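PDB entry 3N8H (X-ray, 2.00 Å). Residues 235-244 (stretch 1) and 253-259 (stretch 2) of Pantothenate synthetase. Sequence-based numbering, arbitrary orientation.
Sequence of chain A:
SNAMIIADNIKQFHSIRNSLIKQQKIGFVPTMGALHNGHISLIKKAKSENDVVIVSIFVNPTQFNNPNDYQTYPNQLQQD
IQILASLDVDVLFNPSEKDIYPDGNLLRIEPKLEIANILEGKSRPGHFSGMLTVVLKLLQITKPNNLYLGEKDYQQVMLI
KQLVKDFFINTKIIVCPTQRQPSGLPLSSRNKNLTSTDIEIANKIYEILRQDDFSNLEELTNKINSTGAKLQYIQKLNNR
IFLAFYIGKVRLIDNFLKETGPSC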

# COMPACT_ATOMS: atom_id res chain seq x y z
N GLN A 235 -11.04 -26.73 -8.97
CA GLN A 235 -10.58 -27.18 -7.67
C GLN A 235 -11.64 -27.02 -6.60
O GLN A 235 -12.50 -26.13 -6.68
CB GLN A 235 -9.35 -26.36 -7.24
CG GLN A 235 -8.11 -26.62 -8.07
CD GLN A 235 -6.84 -26.67 -7.24
OE1 GLN A 235 -6.85 -26.35 -6.05
NE2 GLN A 235 -5.75 -27.07 -7.87
N LYS A 236 -11.58 -27.89 -5.61
CA LYS A 236 -12.35 -27.70 -4.39
C LYS A 236 -11.50 -27.00 -3.35
O LYS A 236 -10.43 -27.48 -2.99
CB LYS A 236 -12.83 -29.03 -3.82
CG LYS A 236 -13.64 -29.85 -4.80
CD LYS A 236 -14.00 -31.20 -4.21
CE LYS A 236 -14.51 -32.14 -5.28
NZ LYS A 236 -14.84 -33.49 -4.71
N LEU A 237 -11.95 -25.84 -2.90
CA LEU A 237 -11.31 -25.17 -1.77
C LEU A 237 -12.35 -25.11 -0.67
O LEU A 237 -13.40 -24.48 -0.84
CB LEU A 237 -10.84 -23.77 -2.16
CG LEU A 237 -9.69 -23.08 -1.40
CD1 LEU A 237 -10.04 -21.63 -1.07
CD2 LEU A 237 -9.24 -23.84 -0.16
N ASN A 238 -12.07 -25.77 0.45
CA ASN A 238 -13.07 -25.87 1.51
C ASN A 238 -14.31 -26.58 0.98
O ASN A 238 -14.22 -27.72 0.53
CB ASN A 238 -13.40 -24.48 2.06
CG ASN A 238 -12.31 -23.96 2.98
OD1 ASN A 238 -12.23 -24.37 4.14
ND2 ASN A 238 -11.46 -23.08 2.46
N ASN A 239 -15.47 -25.93 1.02
CA ASN A 239 -16.66 -26.57 0.46
C ASN A 239 -17.17 -25.89 -0.81
O ASN A 239 -18.35 -26.00 -1.15
CB ASN A 239 -17.76 -26.70 1.52
CG ASN A 239 -17.98 -25.43 2.31
OD1 ASN A 239 -17.96 -24.32 1.75
ND2 ASN A 239 -18.19 -25.57 3.62
N ARG A 240 -16.27 -25.21 -1.51
CA ARG A 240 -16.62 -24.55 -2.76
C ARG A 240 -15.87 -25.17 -3.91
O ARG A 240 -14.78 -25.73 -3.73
CB ARG A 240 -16.32 -23.05 -2.70
CG ARG A 240 -16.94 -22.36 -1.49
CD ARG A 240 -16.74 -20.86 -1.50
NE ARG A 240 -17.57 -20.23 -2.53
CZ ARG A 240 -18.82 -19.83 -2.34
NH1 ARG A 240 -19.42 -19.98 -1.16
NH2 ARG A 240 -19.48 -19.28 -3.33
N ILE A 241 -16.46 -25.11 -5.09
CA ILE A 241 -15.76 -25.36 -6.33
C ILE A 241 -15.32 -24.03 -6.95
O ILE A 241 -16.13 -23.10 -7.09
CB ILE A 241 -16.66 -26.07 -7.34
CG1 ILE A 241 -17.18 -27.39 -6.77
CG2 ILE A 241 -15.91 -26.29 -8.66
CD1 ILE A 241 -16.09 -28.39 -6.40
N PHE A 242 -14.04 -23.97 -7.33
CA PHE A 242 -13.46 -22.87 -8.09
C PHE A 242 -13.04 -23.34 -9.48
O PHE A 242 -12.40 -24.38 -9.62
CB PHE A 242 -12.22 -22.32 -7.37
CG PHE A 242 -12.53 -21.58 -6.11
CD1 PHE A 242 -12.44 -20.20 -6.06
CD2 PHE A 242 -12.94 -22.27 -4.98
CE1 PHE A 242 -12.73 -19.52 -4.90
CE2 PHE A 242 -13.23 -21.60 -3.80
CZ PHE A 242 -13.13 -20.22 -3.77
N LEU A 243 -13.35 -22.57 -10.50
CA LEU A 243 -12.88 -22.88 -11.85
C LEU A 243 -12.69 -21.63 -12.70
O LEU A 243 -13.17 -20.54 -12.37
CB LEU A 243 -13.82 -23.86 -12.57
CG LEU A 243 -15.13 -23.31 -13.13
CD1 LEU A 243 -15.49 -24.09 -14.37
CD2 LEU A 243 -16.21 -23.44 -12.09
N ALA A 244 -11.97 -21.83 -13.80
CA ALA A 244 -11.72 -20.81 -14.81
C ALA A 244 -11.48 -21.57 -16.10
O ALA A 244 -10.91 -22.69 -16.10
CB ALA A 244 -10.46 -19.98 -14.46
N ILE A 253 -14.40 -17.01 -15.20
CA ILE A 253 -14.20 -17.70 -13.93
C ILE A 253 -15.52 -17.82 -13.20
O ILE A 253 -16.50 -17.10 -13.51
CB ILE A 253 -13.16 -16.98 -13.00
CG1 ILE A 253 -13.81 -15.85 -12.15
CG2 ILE A 253 -11.98 -16.47 -13.80
CD1 ILE A 253 -12.83 -15.11 -11.24
N ASP A 254 -15.54 -18.73 -12.25
CA ASP A 254 -16.71 -18.96 -11.41
C ASP A 254 -16.32 -19.64 -10.08
O ASP A 254 -15.28 -20.30 -9.97
CB ASP A 254 -17.74 -19.80 -12.18
CG ASP A 254 -19.14 -19.70 -11.60
OD1 ASP A 254 -19.34 -18.95 -10.60
OD2 ASP A 254 -20.03 -20.40 -12.12
N ASN A 255 -17.15 -19.48 -9.06
CA ASN A 255 -17.05 -20.32 -7.90
C ASN A 255 -18.44 -20.45 -7.30
O ASN A 255 -19.28 -19.55 -7.44
CB ASN A 255 -16.05 -19.74 -6.89
CG ASN A 255 -16.63 -18.63 -6.11
OD1 ASN A 255 -17.28 -18.86 -5.07
ND2 ASN A 255 -16.49 -17.43 -6.64
N PHE A 256 -18.72 -21.59 -6.68
CA PHE A 256 -20.02 -21.84 -6.04
C PHE A 256 -19.83 -22.94 -4.99
O PHE A 256 -18.84 -23.67 -5.03
CB PHE A 256 -21.07 -22.27 -7.09
CG PHE A 256 -20.52 -23.19 -8.17
CD1 PHE A 256 -20.27 -24.52 -7.90
CD2 PHE A 256 -20.25 -22.70 -9.45
CE1 PHE A 256 -19.77 -25.38 -8.89
CE2 PHE A 256 -19.73 -23.55 -10.44
CZ PHE A 256 -19.49 -24.90 -10.15
N LEU A 257 -20.78 -23.05 -4.06
CA LEU A 257 -20.79 -24.15 -3.09
C LEU A 257 -20.90 -25.49 -3.81
O LEU A 257 -21.66 -25.61 -4.76
CB LEU A 257 -21.96 -24.00 -2.13
CG LEU A 257 -21.92 -22.80 -1.18
CD1 LEU A 257 -23.26 -22.63 -0.47
CD2 LEU A 257 -20.81 -22.99 -0.17
N LYS A 258 -20.13 -26.48 -3.37
CA LYS A 258 -20.16 -27.81 -3.99
C LYS A 258 -21.53 -28.46 -3.87
O LYS A 258 -22.00 -29.11 -4.81
CB LYS A 258 -19.06 -28.71 -3.38
CG LYS A 258 -19.00 -30.14 -3.92
CD LYS A 258 -19.93 -31.08 -3.15
CE LYS A 258 -19.69 -32.55 -3.49
NZ LYS A 258 -18.33 -33.02 -3.08
N GLU A 259 -22.17 -28.28 -2.72
CA GLU A 259 -23.49 -28.86 -2.45
C GLU A 259 -24.58 -28.33 -3.38
O GLU A 259 -25.53 -29.04 -3.72
CB GLU A 259 -23.88 -28.61 -0.99
CG GLU A 259 -25.39 -28.60 -0.71
CD GLU A 259 -26.01 -30.00 -0.67
OE1 GLU A 259 -25.25 -31.00 -0.62
OE2 GLU A 259 -27.26 -30.10 -0.67
O HOH W 1 -20.76 -27.01 -0.57

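The strongest polar contact between side chains joins Arg240 to Asn255. The guanidinium presents two nitrogens to one carbonyl oxygen: Arg240 NH2 donates to Asn255 OD1 at 2.8 Å and Arg240 NE donates to the same OD1 at 2.9 Å. The acceptor lies at the edge of the guanidinium, near its plane, and because it is shared, both N-H...O angles are bent to about 140°. The CA-to-CB bond of Arg240 points sideways, yet the chain turns back so that its end reaches stretch 2, laying one face of the guanidinium over the peptide link between Phe256 and Leu257.

The backbone supplies the regular part of the polar framework. Strands 240-244 and 253-257 run antiparallel, with axes 170° apart, and two reciprocal pairs of hydrogen bonds hold them in register. In the first, Ile241 N donates to Phe256 O (2.8 Å) and Phe256 N to Ile241 O (3.0 Å); in the second, Leu243 N donates to Asp254 O and Asp254 N to Leu243 O, both at 3.0 Å. The ladder is extended at the turn end by Lys258 N, which donates to Asn239 O at 2.9 Å in an almost perfectly linear bond. Asn239 lies within the type II' turn from Leu237 to Arg240, so this bond ties the turn to the residue just after strand 253-257. Water 1 bridges the same corner, donating to Asn239 O (2.7 Å) and accepting from Glu259 N (2.9 Å).

At the non-hydrogen-bonded pairs, which alternate with these, the CA atoms come closer (Arg240 CA to Leu257 CA 4.2 Å, Phe242 CA to Asn255 CA 4.4 Å, Ala244 CA to Ile253 CA 4.1 Å), and CA-H...O contacts add to the ladder. The shortest runs from Asn255 CA to Ile241 O at 3.0 Å; Arg240 CA approaches Phe256 O at 3.3 Å and Ile253 CA approaches Leu243 O at 3.4 Å.

Packing divides between the two faces of the sheet. On the face carrying Ile241, Leu243, Asp254 and Phe256, the end of the Phe256 side chain comes nearer to stretch 1, placing its CE1 3.5 Å from Ile241 CB and its CE2 3.9 Å from Leu243 CD2. The other face carries Phe242, Ala244, Ile253 and Asn255. Here Asn255 CB sits over the Phe242 ring, 3.9 Å from the ring centroid and 19° off the normal, a CH-pi contact, while Ala244 CB meets Ile253 CG2 at 3.9 Å. Asn255 thus combines a polar grip on Arg240 through OD1 with an apolar contact through CB.

At the periphery, Lys236 NZ and Lys258 NZ approach to 3.9 Å despite their like charges; Lys236 NZ is hydrogen-bonded elsewhere in the structure.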